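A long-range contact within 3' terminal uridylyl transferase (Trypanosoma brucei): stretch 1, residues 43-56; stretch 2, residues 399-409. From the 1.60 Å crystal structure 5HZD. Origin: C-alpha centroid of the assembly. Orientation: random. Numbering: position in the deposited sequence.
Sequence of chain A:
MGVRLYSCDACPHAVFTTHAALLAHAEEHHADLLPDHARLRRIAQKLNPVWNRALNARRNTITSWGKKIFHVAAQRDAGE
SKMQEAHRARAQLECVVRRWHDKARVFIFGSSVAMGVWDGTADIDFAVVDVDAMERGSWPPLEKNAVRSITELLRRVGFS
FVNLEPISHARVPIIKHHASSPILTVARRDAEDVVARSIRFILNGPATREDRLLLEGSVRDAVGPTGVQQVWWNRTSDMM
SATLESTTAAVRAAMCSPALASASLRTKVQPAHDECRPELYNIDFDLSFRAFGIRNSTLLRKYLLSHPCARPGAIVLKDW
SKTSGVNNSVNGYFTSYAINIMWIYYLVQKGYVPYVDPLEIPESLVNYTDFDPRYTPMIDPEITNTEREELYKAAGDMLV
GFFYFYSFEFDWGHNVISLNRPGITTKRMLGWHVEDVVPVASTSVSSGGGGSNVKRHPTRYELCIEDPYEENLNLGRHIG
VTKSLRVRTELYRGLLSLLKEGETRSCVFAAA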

# COMPACT_ATOMS: atom_id res chain seq x y z
N ILE A 43 5.50 32.40 -12.45
CA ILE A 43 4.69 31.98 -13.60
C ILE A 43 3.26 31.67 -13.18
O ILE A 43 2.30 32.16 -13.79
CB ILE A 43 5.33 30.82 -14.38
CG1 ILE A 43 6.65 31.30 -14.99
CG2 ILE A 43 4.39 30.35 -15.49
CD1 ILE A 43 7.53 30.20 -15.54
N ALA A 44 3.10 30.87 -12.13
CA ALA A 44 1.76 30.50 -11.69
C ALA A 44 1.00 31.71 -11.17
O ALA A 44 -0.21 31.80 -11.37
CB ALA A 44 1.82 29.40 -10.64
N GLN A 45 1.69 32.64 -10.51
CA GLN A 45 1.04 33.87 -10.03
C GLN A 45 0.50 34.76 -11.13
O GLN A 45 -0.44 35.54 -10.90
CB GLN A 45 1.97 34.70 -9.15
CG GLN A 45 2.00 34.24 -7.72
CD GLN A 45 3.10 34.91 -6.93
OE1 GLN A 45 4.09 35.38 -7.50
NE2 GLN A 45 2.93 34.98 -5.62
N LYS A 46 1.08 34.68 -12.33
CA LYS A 46 0.55 35.44 -13.46
C LYS A 46 -0.82 34.88 -13.85
O LYS A 46 -1.71 35.62 -14.27
CB LYS A 46 1.49 35.38 -14.66
CG LYS A 46 2.89 35.88 -14.36
CD LYS A 46 2.88 37.32 -13.87
CE LYS A 46 4.06 37.59 -12.94
NZ LYS A 46 3.92 36.86 -11.65
N LEU A 47 -0.97 33.58 -13.72
CA LEU A 47 -2.21 32.90 -14.11
C LEU A 47 -3.36 33.11 -13.13
O LEU A 47 -4.53 33.10 -13.51
CB LEU A 47 -1.93 31.40 -14.35
CG LEU A 47 -1.20 31.20 -15.68
CD1 LEU A 47 -0.53 29.85 -15.76
CD2 LEU A 47 -2.18 31.35 -16.85
N ASN A 48 -3.03 33.34 -11.86
CA ASN A 48 -4.06 33.44 -10.83
C ASN A 48 -5.16 34.51 -11.07
O ASN A 48 -6.35 34.20 -11.01
CB ASN A 48 -3.43 33.56 -9.44
CG ASN A 48 -4.37 33.14 -8.34
OD1 ASN A 48 -5.17 32.21 -8.52
ND2 ASN A 48 -4.32 33.83 -7.22
N PRO A 49 -4.79 35.76 -11.38
CA PRO A 49 -5.87 36.73 -11.61
C PRO A 49 -6.72 36.44 -12.85
O PRO A 49 -7.78 37.04 -13.01
CB PRO A 49 -5.13 38.05 -11.79
CG PRO A 49 -3.77 37.66 -12.24
CD PRO A 49 -3.46 36.40 -11.50
N VAL A 50 -6.25 35.54 -13.72
CA VAL A 50 -6.98 35.19 -14.94
C VAL A 50 -7.31 33.70 -14.96
O VAL A 50 -7.50 33.10 -16.02
CB VAL A 50 -6.19 35.57 -16.22
CG1 VAL A 50 -5.97 37.08 -16.30
CG2 VAL A 50 -4.85 34.80 -16.30
N TRP A 51 -7.42 33.10 -13.78
CA TRP A 51 -7.61 31.65 -13.69
C TRP A 51 -8.82 31.10 -14.44
O TRP A 51 -8.70 30.13 -15.18
CB TRP A 51 -7.63 31.15 -12.24
CG TRP A 51 -7.46 29.66 -12.19
CD1 TRP A 51 -8.33 28.74 -11.66
CD2 TRP A 51 -6.34 28.92 -12.67
NE1 TRP A 51 -7.81 27.48 -11.80
CE2 TRP A 51 -6.59 27.56 -12.42
CE3 TRP A 51 -5.13 29.28 -13.30
CZ2 TRP A 51 -5.69 26.56 -12.77
CZ3 TRP A 51 -4.24 28.29 -13.65
CH2 TRP A 51 -4.52 26.95 -13.38
N ASN A 52 -9.99 31.71 -14.27
CA ASN A 52 -11.15 31.20 -14.99
C ASN A 52 -10.97 31.29 -16.50
O ASN A 52 -11.37 30.38 -17.22
CB ASN A 52 -12.43 31.90 -14.55
CG ASN A 52 -12.89 31.43 -13.19
OD1 ASN A 52 -12.59 30.31 -12.77
ND2 ASN A 52 -13.64 32.28 -12.49
N ARG A 53 -10.39 32.39 -16.96
CA ARG A 53 -10.08 32.54 -18.38
C ARG A 53 -9.14 31.43 -18.85
O ARG A 53 -9.29 30.91 -19.96
CB ARG A 53 -9.47 33.91 -18.67
CG ARG A 53 -10.46 35.07 -18.54
CD ARG A 53 -9.78 36.40 -18.81
NE ARG A 53 -9.14 36.41 -20.13
CZ ARG A 53 -7.99 37.02 -20.40
NH1 ARG A 53 -7.35 37.67 -19.43
NH2 ARG A 53 -7.48 36.98 -21.62
N ALA A 54 -8.16 31.09 -18.02
CA ALA A 54 -7.18 30.07 -18.39
C ALA A 54 -7.87 28.72 -18.48
O ALA A 54 -7.67 27.96 -19.43
CB ALA A 54 -6.03 30.02 -17.35
N LEU A 55 -8.69 28.39 -17.48
CA LEU A 55 -9.44 27.14 -17.51
C LEU A 55 -10.31 27.03 -18.74
O LEU A 55 -10.42 25.97 -19.36
CB LEU A 55 -10.34 27.03 -16.28
CG LEU A 55 -9.62 26.78 -14.97
CD1 LEU A 55 -10.65 26.68 -13.87
CD2 LEU A 55 -8.80 25.49 -15.00
N ASN A 56 -10.93 28.14 -19.13
CA ASN A 56 -11.78 28.09 -20.29
C ASN A 56 -10.96 27.86 -21.56
O ASN A 56 -11.31 27.02 -22.39
CB ASN A 56 -12.58 29.39 -20.42
CG ASN A 56 -13.34 29.45 -21.71
OD1 ASN A 56 -12.82 29.87 -22.73
ND2 ASN A 56 -14.59 29.00 -21.69
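Stretch 2, residues 399-409: LVGFFYFYSFE

Stretch 2 is a helix that packs nearly antiparallel to helix 51-56 of stretch 1 through a small, largely aromatic contact, centred on Y404 and F408 and free of hydrogen bonds between the two stretches. Stretch 2 begins earlier in the chain, with backbone bonds such as Y404 N to V400 O (2.9 Å) and a wider pi-type turn at 405-409, where E409 N still reaches F405 O at 2.9 Å. Stretch 1 is broken: a helix carries 43-47, N48 and P49 form a 3-10 segment, and a second helix runs through 51-56 with V50 at its N-cap position. The axes of helix 51-56 and helix 399-409 run at 158° and approach no closer than 13.0 Å, a gap spanned by side chains. CA of A44 lies 8.6 Å from CA of S407, CA of N48 8.2 Å from CA of F408, and CA of L55 9.1 Å from CA of V400. V400, Y404 and F408, spaced four apart, all point their CA-to-CB bonds toward stretch 1. In the middle, the Y404 ring stacks face-to-face on the five-membered ring of W51, centroids 4.0 Å apart and planes at 17°; Y404 CD1 comes within 3.5 Å of W51 CE2. V400 sits at the edge of the same indole, its CG1 3.8 Å from W51 CZ2, and the end of the L55 side chain brings CD2 to 4.0 Å from V400 CG1. At the other end, F408 CZ lies 3.7 Å from A44 CB and 3.5 Å from A44 O, while N48 lies over one face of the F408 ring, its ND2 4.0 Å from CD1 of F408. The contact buries 380 Å², both sides summed, with the largest shares from F408 and Y404.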

# COMPACT_ATOMS: atom_id res chain seq x y z
N LEU A 399 -8.08 17.15 -11.11
CA LEU A 399 -6.63 17.12 -10.93
C LEU A 399 -6.01 18.51 -11.03
O LEU A 399 -5.18 18.89 -10.19
CB LEU A 399 -5.95 16.15 -11.90
CG LEU A 399 -4.51 15.85 -11.48
CD1 LEU A 399 -4.47 15.05 -10.19
CD2 LEU A 399 -3.75 15.10 -12.62
N VAL A 400 -6.42 19.30 -12.02
CA VAL A 400 -5.94 20.68 -12.09
C VAL A 400 -6.33 21.42 -10.82
O VAL A 400 -5.55 22.18 -10.24
CB VAL A 400 -6.57 21.38 -13.31
CG1 VAL A 400 -6.29 22.89 -13.27
CG2 VAL A 400 -6.01 20.77 -14.53
N GLY A 401 -7.54 21.15 -10.35
CA GLY A 401 -8.05 21.79 -9.16
C GLY A 401 -7.26 21.44 -7.91
O GLY A 401 -7.13 22.28 -7.02
N PHE A 402 -6.72 20.22 -7.86
CA PHE A 402 -5.90 19.79 -6.72
C PHE A 402 -4.63 20.65 -6.66
O PHE A 402 -4.24 21.17 -5.61
CB PHE A 402 -5.55 18.30 -6.87
CG PHE A 402 -4.44 17.80 -5.95
CD1 PHE A 402 -3.11 17.85 -6.34
CD2 PHE A 402 -4.76 17.23 -4.72
CE1 PHE A 402 -2.09 17.39 -5.53
CE2 PHE A 402 -3.75 16.74 -3.91
CZ PHE A 402 -2.42 16.81 -4.32
N PHE A 403 -3.97 20.80 -7.80
CA PHE A 403 -2.73 21.57 -7.84
C PHE A 403 -3.03 23.05 -7.60
O PHE A 403 -2.26 23.73 -6.92
CB PHE A 403 -1.99 21.35 -9.17
CG PHE A 403 -1.34 20.01 -9.24
CD1 PHE A 403 -0.17 19.77 -8.53
CD2 PHE A 403 -1.89 18.96 -9.98
CE1 PHE A 403 0.45 18.52 -8.59
CE2 PHE A 403 -1.28 17.73 -10.03
CZ PHE A 403 -0.11 17.50 -9.34
N TYR A 404 -4.14 23.55 -8.14
CA TYR A 404 -4.51 24.93 -7.81
C TYR A 404 -4.81 25.13 -6.31
O TYR A 404 -4.34 26.13 -5.71
CB TYR A 404 -5.69 25.40 -8.68
CG TYR A 404 -6.00 26.87 -8.50
CD1 TYR A 404 -5.32 27.83 -9.22
CD2 TYR A 404 -6.98 27.27 -7.59
CE1 TYR A 404 -5.61 29.18 -9.03
CE2 TYR A 404 -7.27 28.59 -7.40
CZ TYR A 404 -6.59 29.54 -8.13
OH TYR A 404 -6.89 30.87 -7.93
N PHE A 405 -5.58 24.22 -5.72
CA PHE A 405 -5.94 24.30 -4.30
C PHE A 405 -4.69 24.38 -3.43
O PHE A 405 -4.59 25.25 -2.55
CB PHE A 405 -6.79 23.07 -3.93
CG PHE A 405 -7.24 23.05 -2.50
CD1 PHE A 405 -8.25 23.89 -2.06
CD2 PHE A 405 -6.65 22.19 -1.60
CE1 PHE A 405 -8.68 23.89 -0.71
CE2 PHE A 405 -7.08 22.16 -0.24
CZ PHE A 405 -8.09 23.00 0.19
N TYR A 406 -3.72 23.51 -3.70
CA TYR A 406 -2.55 23.50 -2.82
C TYR A 406 -1.54 24.56 -3.16
O TYR A 406 -0.66 24.87 -2.35
CB TYR A 406 -1.95 22.10 -2.74
CG TYR A 406 -2.82 21.19 -1.90
CD1 TYR A 406 -3.04 21.47 -0.55
CD2 TYR A 406 -3.44 20.07 -2.46
CE1 TYR A 406 -3.85 20.65 0.24
CE2 TYR A 406 -4.25 19.22 -1.67
CZ TYR A 406 -4.44 19.53 -0.33
OH TYR A 406 -5.23 18.73 0.46
N SER A 407 -1.64 25.14 -4.36
CA SER A 407 -0.73 26.22 -4.69
C SER A 407 -1.24 27.60 -4.23
O SER A 407 -0.44 28.46 -3.88
CB SER A 407 -0.45 26.24 -6.22
OG SER A 407 0.24 25.07 -6.69
N PHE A 408 -2.56 27.79 -4.19
CA PHE A 408 -3.13 29.14 -3.95
C PHE A 408 -4.22 29.26 -2.90
O PHE A 408 -4.44 30.34 -2.37
CB PHE A 408 -3.66 29.76 -5.26
CG PHE A 408 -2.59 30.07 -6.24
CD1 PHE A 408 -1.68 31.08 -5.99
CD2 PHE A 408 -2.45 29.33 -7.41
CE1 PHE A 408 -0.65 31.36 -6.89
CE2 PHE A 408 -1.45 29.59 -8.30
CZ PHE A 408 -0.54 30.61 -8.05
N GLU A 409 -4.92 28.17 -2.60
CA GLU A 409 -6.08 28.27 -1.72
C GLU A 409 -5.79 27.77 -0.31
O GLU A 409 -6.08 28.45 0.69
CB GLU A 409 -7.22 27.44 -2.29
CG GLU A 409 -7.64 27.80 -3.69
CD GLU A 409 -8.88 27.02 -4.07
OE1 GLU A 409 -8.81 26.21 -5.01
OE2 GLU A 409 -9.91 27.19 -3.37